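Local coordinates for protein beta-catenin homolog sys-1 (Caenorhabditis elegans, PDB 3C2G) that acts as a transcriptional coregulator in the Wnt signaling asymmetry pathway, binding the TCF transcription factor POP-1 directly to activate or repress target genes, at residues V51-L62 / L77-F88. Sequence-based numbering, arbitrary orientation.
Sequences VQQILNIIYDGL and LWYNLLDILRRF
With CG set opposite the carbonyl carbon in both residues (chi1 -57° in Trp78, -62° in Leu62), the indole of Trp78 and the isobutyl group of Leu62 turn from the flanks of their helices toward the other helix. Leu62 CD2 settles over one indole face, a CH-pi contact 3.6 Å from the centroid of the five-membered ring. Gly61 O lies at the ring edge near its plane and accepts a bent hydrogen bond from Trp78 NE1 (3.1 Å, 140° at the hydrogen), with the donor tilted from the carbonyl plane. Replacing Trp78 by an alanine is likely to leave the Gly61 carbonyl without this donor and Leu62 CD2 without the ring it rests on. Beside them Leu81 CD1 lies 3.6 Å from Gly61 CA, and a beta carbon on Gly61 would run into that methyl. The two segments belong to consecutive helices of the armadillo domain's superhelical array, near its N-terminal end, and run roughly antiparallel with axes 9.6 Å apart. Midway, Ile58 CD1 meets Ile84 CG2 at 3.5 Å and lies alongside the Leu81 carbonyl. Farther along, the Phe88 ring takes Leu55 CD2 at its edge, while Ile54 CG2 reaches CZ of Phe88 obliquely at 3.5 Å. Ile84 CG2 sits over the rim of one Phe88 face, and helix 20-37 packs against Ile84 through Ile34.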
ATOM      1  N   VAL A  51     -43.566  -6.050   3.759  1.00 44.42           N
ATOM      2  CA  VAL A  51     -42.231  -6.627   3.645  1.00 42.46           C
ATOM      3  C   VAL A  51     -41.958  -7.659   4.748  1.00 41.56           C
ATOM      4  O   VAL A  51     -41.469  -8.749   4.466  1.00 41.17           O
ATOM      5  CB  VAL A  51     -41.141  -5.516   3.617  1.00 42.72           C
ATOM      6  CG1 VAL A  51     -39.732  -6.103   3.733  1.00 42.17           C
ATOM      7  CG2 VAL A  51     -41.270  -4.684   2.351  1.00 41.14           C
ATOM      8  N   GLN A  52     -42.286  -7.327   5.994  1.00 40.86           N
ATOM      9  CA  GLN A  52     -42.101  -8.273   7.100  1.00 40.46           C
ATOM     10  C   GLN A  52     -42.822  -9.611   6.886  1.00 40.36           C
ATOM     11  O   GLN A  52     -42.258 -10.678   7.174  1.00 40.30           O
ATOM     12  CB  GLN A  52     -42.515  -7.657   8.438  1.00 40.20           C
ATOM     13  CG  GLN A  52     -41.864  -8.327   9.648  1.00 40.32           C
ATOM     14  CD  GLN A  52     -40.325  -8.375   9.553  1.00 41.16           C
ATOM     15  OE1 GLN A  52     -39.658  -7.336   9.455  1.00 38.79           O
ATOM     16  NE2 GLN A  52     -39.767  -9.588   9.585  1.00 37.05           N
ATOM     17  N   GLN A  53     -44.060  -9.539   6.391  1.00 39.70           N
ATOM     18  CA  GLN A  53     -44.861 -10.721   6.060  1.00 39.74           C
ATOM     19  C   GLN A  53     -44.139 -11.611   5.056  1.00 38.33           C
ATOM     20  O   GLN A  53     -44.041 -12.820   5.268  1.00 38.50           O
ATOM     21  CB  GLN A  53     -46.229 -10.328   5.475  1.00 39.38           C
ATOM     22  CG  GLN A  53     -47.243  -9.811   6.470  1.00 40.78           C
ATOM     23  CD  GLN A  53     -48.601  -9.499   5.831  1.00 43.07           C
ATOM     24  OE1 GLN A  53     -48.701  -8.700   4.887  1.00 46.23           O
ATOM     25  NE2 GLN A  53     -49.657 -10.130   6.352  1.00 45.36           N
ATOM     26  N   ILE A  54     -43.655 -11.014   3.963  1.00 37.09           N
ATOM     27  CA  ILE A  54     -42.905 -11.753   2.945  1.00 36.27           C
ATOM     28  C   ILE A  54     -41.609 -12.328   3.519  1.00 36.17           C
ATOM     29  O   ILE A  54     -41.285 -13.498   3.285  1.00 36.86           O
ATOM     30  CB  ILE A  54     -42.552 -10.879   1.725  1.00 36.35           C
ATOM     31  CG1 ILE A  54     -43.779 -10.106   1.221  1.00 35.78           C
ATOM     32  CG2 ILE A  54     -41.895 -11.726   0.628  1.00 34.86           C
ATOM     33  CD1 ILE A  54     -44.492 -10.722   0.061  1.00 35.15           C
ATOM     34  N   LEU A  55     -40.871 -11.509   4.266  1.00 35.60           N
ATOM     35  CA  LEU A  55     -39.611 -11.951   4.842  1.00 35.65           C
ATOM     36  C   LEU A  55     -39.864 -13.140   5.747  1.00 36.17           C
ATOM     37  O   LEU A  55     -39.105 -14.117   5.734  1.00 36.29           O
ATOM     38  CB  LEU A  55     -38.905 -10.826   5.612  1.00 35.16           C
ATOM     39  CG  LEU A  55     -38.298  -9.660   4.813  1.00 34.97           C
ATOM     40  CD1 LEU A  55     -37.703  -8.604   5.754  1.00 31.63           C
ATOM     41  CD2 LEU A  55     -37.256 -10.145   3.806  1.00 32.82           C
ATOM     42  N   ASN A  56     -40.947 -13.065   6.514  1.00 36.35           N
ATOM     43  CA  ASN A  56     -41.268 -14.130   7.448  1.00 36.63           C
ATOM     44  C   ASN A  56     -41.635 -15.420   6.738  1.00 36.24           C
ATOM     45  O   ASN A  56     -41.378 -16.501   7.265  1.00 36.89           O
ATOM     46  CB  ASN A  56     -42.356 -13.696   8.429  1.00 36.92           C
ATOM     47  CG  ASN A  56     -41.810 -12.834   9.560  1.00 38.19           C
ATOM     48  OD1 ASN A  56     -40.589 -12.692   9.728  1.00 37.51           O
ATOM     49  ND2 ASN A  56     -42.712 -12.267  10.353  1.00 36.63           N
ATOM     50  N   ILE A  57     -42.201 -15.303   5.537  1.00 35.18           N
ATOM     51  CA  ILE A  57     -42.478 -16.477   4.710  1.00 35.60           C
ATOM     52  C   ILE A  57     -41.195 -17.043   4.080  1.00 35.21           C
ATOM     53  O   ILE A  57     -40.968 -18.265   4.088  1.00 34.70           O
ATOM     54  CB  ILE A  57     -43.565 -16.202   3.624  1.00 35.75           C
ATOM     55  CG1 ILE A  57     -44.935 -15.993   4.281  1.00 35.99           C
ATOM     56  CG2 ILE A  57     -43.654 -17.364   2.649  1.00 34.46           C
ATOM     57  CD1 ILE A  57     -46.039 -15.561   3.311  1.00 36.56           C
ATOM     58  N   ILE A  58     -40.364 -16.163   3.526  1.00 34.02           N
ATOM     59  CA  ILE A  58     -39.061 -16.589   3.018  1.00 32.88           C
ATOM     60  C   ILE A  58     -38.331 -17.436   4.068  1.00 33.05           C
ATOM     61  O   ILE A  58     -37.922 -18.583   3.796  1.00 32.65           O
ATOM     62  CB  ILE A  58     -38.210 -15.390   2.557  1.00 32.74           C
ATOM     63  CG1 ILE A  58     -38.792 -14.820   1.258  1.00 30.41           C
ATOM     64  CG2 ILE A  58     -36.759 -15.817   2.375  1.00 31.59           C
ATOM     65  CD1 ILE A  58     -38.306 -13.456   0.912  1.00 31.51           C
ATOM     66  N   TYR A  59     -38.222 -16.890   5.275  1.00 33.09           N
ATOM     67  CA  TYR A  59     -37.579 -17.591   6.383  1.00 34.32           C
ATOM     68  C   TYR A  59     -38.235 -18.948   6.660  1.00 35.58           C
ATOM     69  O   TYR A  59     -37.563 -19.983   6.685  1.00 35.62           O
ATOM     70  CB  TYR A  59     -37.602 -16.706   7.625  1.00 34.26           C
ATOM     71  CG  TYR A  59     -36.912 -17.267   8.848  1.00 36.09           C
ATOM     72  CD1 TYR A  59     -35.920 -18.243   8.733  1.00 35.07           C
ATOM     73  CD2 TYR A  59     -37.229 -16.795  10.127  1.00 35.80           C
ATOM     74  CE1 TYR A  59     -35.288 -18.747   9.845  1.00 35.94           C
ATOM     75  CE2 TYR A  59     -36.583 -17.279  11.246  1.00 35.65           C
ATOM     76  CZ  TYR A  59     -35.614 -18.256  11.100  1.00 36.70           C
ATOM     77  OH  TYR A  59     -34.972 -18.773  12.204  1.00 37.25           O
ATOM     78  N   ASP A  60     -39.552 -18.946   6.839  1.00 36.53           N
ATOM     79  CA  ASP A  60     -40.280 -20.182   7.093  1.00 37.73           C
ATOM     80  C   ASP A  60     -40.106 -21.247   6.000  1.00 37.95           C
ATOM     81  O   ASP A  60     -39.935 -22.428   6.306  1.00 38.40           O
ATOM     82  CB  ASP A  60     -41.767 -19.904   7.330  1.00 38.35           C
ATOM     83  CG  ASP A  60     -42.509 -21.145   7.745  1.00 40.23           C
ATOM     84  OD1 ASP A  60     -42.370 -21.534   8.930  1.00 41.83           O
ATOM     85  OD2 ASP A  60     -43.182 -21.751   6.873  1.00 40.02           O
ATOM     86  N   GLY A  61     -40.151 -20.832   4.739  1.00 38.63           N
ATOM     87  CA  GLY A  61     -39.965 -21.751   3.606  1.00 40.75           C
ATOM     88  C   GLY A  61     -38.603 -22.445   3.548  1.00 42.13           C
ATOM     89  O   GLY A  61     -38.489 -23.565   3.053  1.00 42.01           O
ATOM     90  N   LEU A  62     -37.573 -21.785   4.072  1.00 43.32           N
ATOM     91  CA  LEU A  62     -36.226 -22.348   4.070  1.00 44.30           C
ATOM     92  C   LEU A  62     -36.018 -23.391   5.157  1.00 45.71           C
ATOM     93  O   LEU A  62     -35.103 -24.191   5.066  1.00 45.50           O
ATOM     94  CB  LEU A  62     -35.169 -21.239   4.157  1.00 43.55           C
ATOM     95  CG  LEU A  62     -35.182 -20.255   2.980  1.00 43.28           C
ATOM     96  CD1 LEU A  62     -34.284 -19.056   3.222  1.00 41.44           C
ATOM     97  CD2 LEU A  62     -34.804 -20.944   1.685  1.00 42.78           C
ATOM     98  N   LEU A  77     -38.412 -24.726  -4.532  1.00 35.47           N
ATOM     99  CA  LEU A  77     -39.044 -23.857  -3.546  1.00 34.32           C
ATOM    100  C   LEU A  77     -38.111 -22.711  -3.194  1.00 34.50           C
ATOM    101  O   LEU A  77     -38.467 -21.540  -3.376  1.00 34.24           O
ATOM    102  CB  LEU A  77     -39.435 -24.654  -2.291  1.00 34.33           C
ATOM    103  CG  LEU A  77     -39.983 -23.899  -1.078  1.00 32.41           C
ATOM    104  CD1 LEU A  77     -41.336 -23.280  -1.363  1.00 32.85           C
ATOM    105  CD2 LEU A  77     -40.074 -24.836   0.103  1.00 32.85           C
ATOM    106  N   TRP A  78     -36.907 -23.063  -2.730  1.00 34.30           N
ATOM    107  CA  TRP A  78     -35.891 -22.078  -2.326  1.00 34.56           C
ATOM    108  C   TRP A  78     -35.461 -21.135  -3.452  1.00 35.37           C
ATOM    109  O   TRP A  78     -35.237 -19.943  -3.216  1.00 35.97           O
ATOM    110  CB  TRP A  78     -34.675 -22.764  -1.699  1.00 33.65           C
ATOM    111  CG  TRP A  78     -35.019 -23.623  -0.493  1.00 33.32           C
ATOM    112  CD1 TRP A  78     -36.176 -23.582   0.255  1.00 32.94           C
ATOM    113  CD2 TRP A  78     -34.189 -24.617   0.119  1.00 32.18           C
ATOM    114  NE1 TRP A  78     -36.112 -24.499   1.281  1.00 32.68           N
ATOM    115  CE2 TRP A  78     -34.904 -25.141   1.227  1.00 31.50           C
ATOM    116  CE3 TRP A  78     -32.912 -25.115  -0.156  1.00 32.72           C
ATOM    117  CZ2 TRP A  78     -34.389 -26.146   2.045  1.00 32.59           C
ATOM    118  CZ3 TRP A  78     -32.393 -26.119   0.661  1.00 33.30           C
ATOM    119  CH2 TRP A  78     -33.131 -26.621   1.754  1.00 33.74           C
ATOM    120  N   TYR A  79     -35.376 -21.638  -4.681  1.00 35.71           N
ATOM    121  CA  TYR A  79     -35.011 -20.759  -5.778  1.00 36.22           C
ATOM    122  C   TYR A  79     -35.997 -19.609  -5.883  1.00 36.99           C
ATOM    123  O   TYR A  79     -35.598 -18.475  -6.155  1.00 37.60           O
ATOM    124  CB  TYR A  79     -34.912 -21.498  -7.110  1.00 36.48           C
ATOM    125  CG  TYR A  79     -34.477 -20.594  -8.242  1.00 37.14           C
ATOM    126  CD1 TYR A  79     -33.121 -20.377  -8.503  1.00 35.84           C
ATOM    127  CD2 TYR A  79     -35.418 -19.933  -9.038  1.00 36.71           C
ATOM    128  CE1 TYR A  79     -32.713 -19.529  -9.534  1.00 35.99           C
ATOM    129  CE2 TYR A  79     -35.015 -19.082 -10.079  1.00 36.81           C
ATOM    130  CZ  TYR A  79     -33.660 -18.892 -10.318  1.00 36.91           C
ATOM    131  OH  TYR A  79     -33.247 -18.068 -11.346  1.00 39.84           O
ATOM    132  N   ASN A  80     -37.281 -19.906  -5.670  1.00 37.50           N
ATOM    133  CA  ASN A  80     -38.336 -18.892  -5.731  1.00 36.79           C
ATOM    134  C   ASN A  80     -38.236 -17.884  -4.595  1.00 35.65           C
ATOM    135  O   ASN A  80     -38.247 -16.672  -4.826  1.00 35.21           O
ATOM    136  CB  ASN A  80     -39.717 -19.554  -5.726  1.00 38.29           C
ATOM    137  CG  ASN A  80     -40.123 -20.082  -7.091  1.00 40.64           C
ATOM    138  OD1 ASN A  80     -40.962 -19.491  -7.755  1.00 45.55           O
ATOM    139  ND2 ASN A  80     -39.528 -21.192  -7.514  1.00 43.36           N
ATOM    140  N   LEU A  81     -38.131 -18.395  -3.369  1.00 34.94           N
ATOM    141  CA  LEU A  81     -37.996 -17.556  -2.183  1.00 34.55           C
ATOM    142  C   LEU A  81     -36.701 -16.728  -2.193  1.00 35.69           C
ATOM    143  O   LEU A  81     -36.703 -15.544  -1.833  1.00 36.15           O
ATOM    144  CB  LEU A  81     -38.078 -18.406  -0.917  1.00 33.98           C
ATOM    145  CG  LEU A  81     -39.302 -19.316  -0.741  1.00 33.11           C
ATOM    146  CD1 LEU A  81     -39.114 -20.218   0.450  1.00 31.22           C
ATOM    147  CD2 LEU A  81     -40.601 -18.531  -0.601  1.00 31.38           C
ATOM    148  N   LEU A  82     -35.598 -17.338  -2.625  1.00 35.97           N
ATOM    149  CA  LEU A  82     -34.329 -16.618  -2.671  1.00 35.34           C
ATOM    150  C   LEU A  82     -34.354 -15.552  -3.740  1.00 34.78           C
ATOM    151  O   LEU A  82     -33.722 -14.511  -3.590  1.00 34.13           O
ATOM    152  CB  LEU A  82     -33.149 -17.566  -2.852  1.00 35.51           C
ATOM    153  CG  LEU A  82     -32.952 -18.533  -1.676  1.00 35.03           C
ATOM    154  CD1 LEU A  82     -31.935 -19.626  -2.008  1.00 32.55           C
ATOM    155  CD2 LEU A  82     -32.581 -17.780  -0.403  1.00 35.34           C
ATOM    156  N   ASP A  83     -35.114 -15.796  -4.803  1.00 35.24           N
ATOM    157  CA  ASP A  83     -35.260 -14.800  -5.863  1.00 35.73           C
ATOM    158  C   ASP A  83     -36.076 -13.603  -5.400  1.00 35.72           C
ATOM    159  O   ASP A  83     -35.799 -12.475  -5.795  1.00 35.60           O
ATOM    160  CB  ASP A  83     -35.874 -15.390  -7.126  1.00 36.28           C
ATOM    161  CG  ASP A  83     -35.821 -14.417  -8.291  1.00 39.47           C
ATOM    162  OD1 ASP A  83     -34.708 -14.128  -8.792  1.00 41.47           O
ATOM    163  OD2 ASP A  83     -36.890 -13.909  -8.687  1.00 41.93           O
ATOM    164  N   ILE A  84     -37.078 -13.850  -4.557  1.00 36.21           N
ATOM    165  CA  ILE A  84     -37.814 -12.762  -3.931  1.00 35.82           C
ATOM    166  C   ILE A  84     -36.831 -11.986  -3.062  1.00 35.68           C
ATOM    167  O   ILE A  84     -36.696 -10.768  -3.191  1.00 36.68           O
ATOM    168  CB  ILE A  84     -39.006 -13.286  -3.077  1.00 36.10           C
ATOM    169  CG1 ILE A  84     -40.153 -13.768  -3.976  1.00 35.88           C
ATOM    170  CG2 ILE A  84     -39.505 -12.207  -2.122  1.00 34.51           C
ATOM    171  CD1 ILE A  84     -41.100 -14.771  -3.294  1.00 35.76           C
ATOM    172  N   LEU A  85     -36.123 -12.699  -2.195  1.00 35.29           N
ATOM    173  CA  LEU A  85     -35.155 -12.065  -1.307  1.00 35.74           C
ATOM    174  C   LEU A  85     -34.135 -11.220  -2.069  1.00 35.88           C
ATOM    175  O   LEU A  85     -33.854 -10.092  -1.674  1.00 35.22           O
ATOM    176  CB  LEU A  85     -34.452 -13.110  -0.439  1.00 35.58           C
ATOM    177  CG  LEU A  85     -33.379 -12.626   0.538  1.00 37.55           C
ATOM    178  CD1 LEU A  85     -33.876 -11.530   1.506  1.00 36.98           C
ATOM    179  CD2 LEU A  85     -32.854 -13.821   1.302  1.00 39.64           C
ATOM    180  N   ARG A  86     -33.603 -11.767  -3.160  1.00 36.66           N
ATOM    181  CA  ARG A  86     -32.654 -11.043  -3.989  1.00 38.77           C
ATOM    182  C   ARG A  86     -33.251  -9.731  -4.465  1.00 39.87           C
ATOM    183  O   ARG A  86     -32.607  -8.687  -4.397  1.00 39.04           O
ATOM    184  CB  ARG A  86     -32.209 -11.887  -5.184  1.00 39.22           C
ATOM    185  CG  ARG A  86     -31.188 -11.197  -6.092  1.00 39.97           C
ATOM    186  CD  ARG A  86     -30.642 -12.119  -7.179  1.00 38.99           C
ATOM    187  NE  ARG A  86     -31.693 -12.496  -8.115  1.00 42.45           N
ATOM    188  CZ  ARG A  86     -32.066 -11.768  -9.162  1.00 43.87           C
ATOM    189  NH1 ARG A  86     -31.461 -10.610  -9.417  1.00 42.77           N
ATOM    190  NH2 ARG A  86     -33.050 -12.196  -9.948  1.00 43.30           N
ATOM    191  N   ARG A  87     -34.497  -9.792  -4.919  1.00 41.70           N
ATOM    192  CA  ARG A  87     -35.183  -8.618  -5.432  1.00 43.75           C
ATOM    193  C   ARG A  87     -35.369  -7.532  -4.374  1.00 44.34           C
ATOM    194  O   ARG A  87     -35.231  -6.338  -4.669  1.00 44.44           O
ATOM    195  CB  ARG A  87     -36.497  -9.026  -6.100  1.00 43.96           C
ATOM    196  CG  ARG A  87     -36.246  -9.771  -7.413  1.00 45.36           C
ATOM    197  CD  ARG A  87     -37.504 -10.324  -8.066  1.00 45.44           C
ATOM    198  NE  ARG A  87     -37.485  -9.975  -9.488  1.00 50.73           N
ATOM    199  CZ  ARG A  87     -37.034 -10.762 -10.459  1.00 49.81           C
ATOM    200  NH1 ARG A  87     -36.592 -11.979 -10.191  1.00 49.87           N
ATOM    201  NH2 ARG A  87     -37.044 -10.326 -11.707  1.00 52.77           N
ATOM    202  N   PHE A  88     -35.626  -7.954  -3.138  1.00 44.90           N
ATOM    203  CA  PHE A  88     -35.694  -7.046  -1.991  1.00 46.70           C
ATOM    204  C   PHE A  88     -34.398  -6.281  -1.737  1.00 47.14           C
ATOM    205  O   PHE A  88     -34.407  -5.243  -1.081  1.00 47.61           O
ATOM    206  CB  PHE A  88     -36.034  -7.826  -0.718  1.00 47.19           C
ATOM    207  CG  PHE A  88     -37.489  -8.137  -0.559  1.00 49.03           C
ATOM    208  CD1 PHE A  88     -38.370  -8.037  -1.634  1.00 49.01           C
ATOM    209  CD2 PHE A  88     -37.981  -8.558   0.676  1.00 51.02           C
ATOM    210  CE1 PHE A  88     -39.712  -8.329  -1.479  1.00 50.44           C
ATOM    211  CE2 PHE A  88     -39.334  -8.859   0.845  1.00 51.15           C
ATOM    212  CZ  PHE A  88     -40.202  -8.742  -0.237  1.00 50.44           C
TER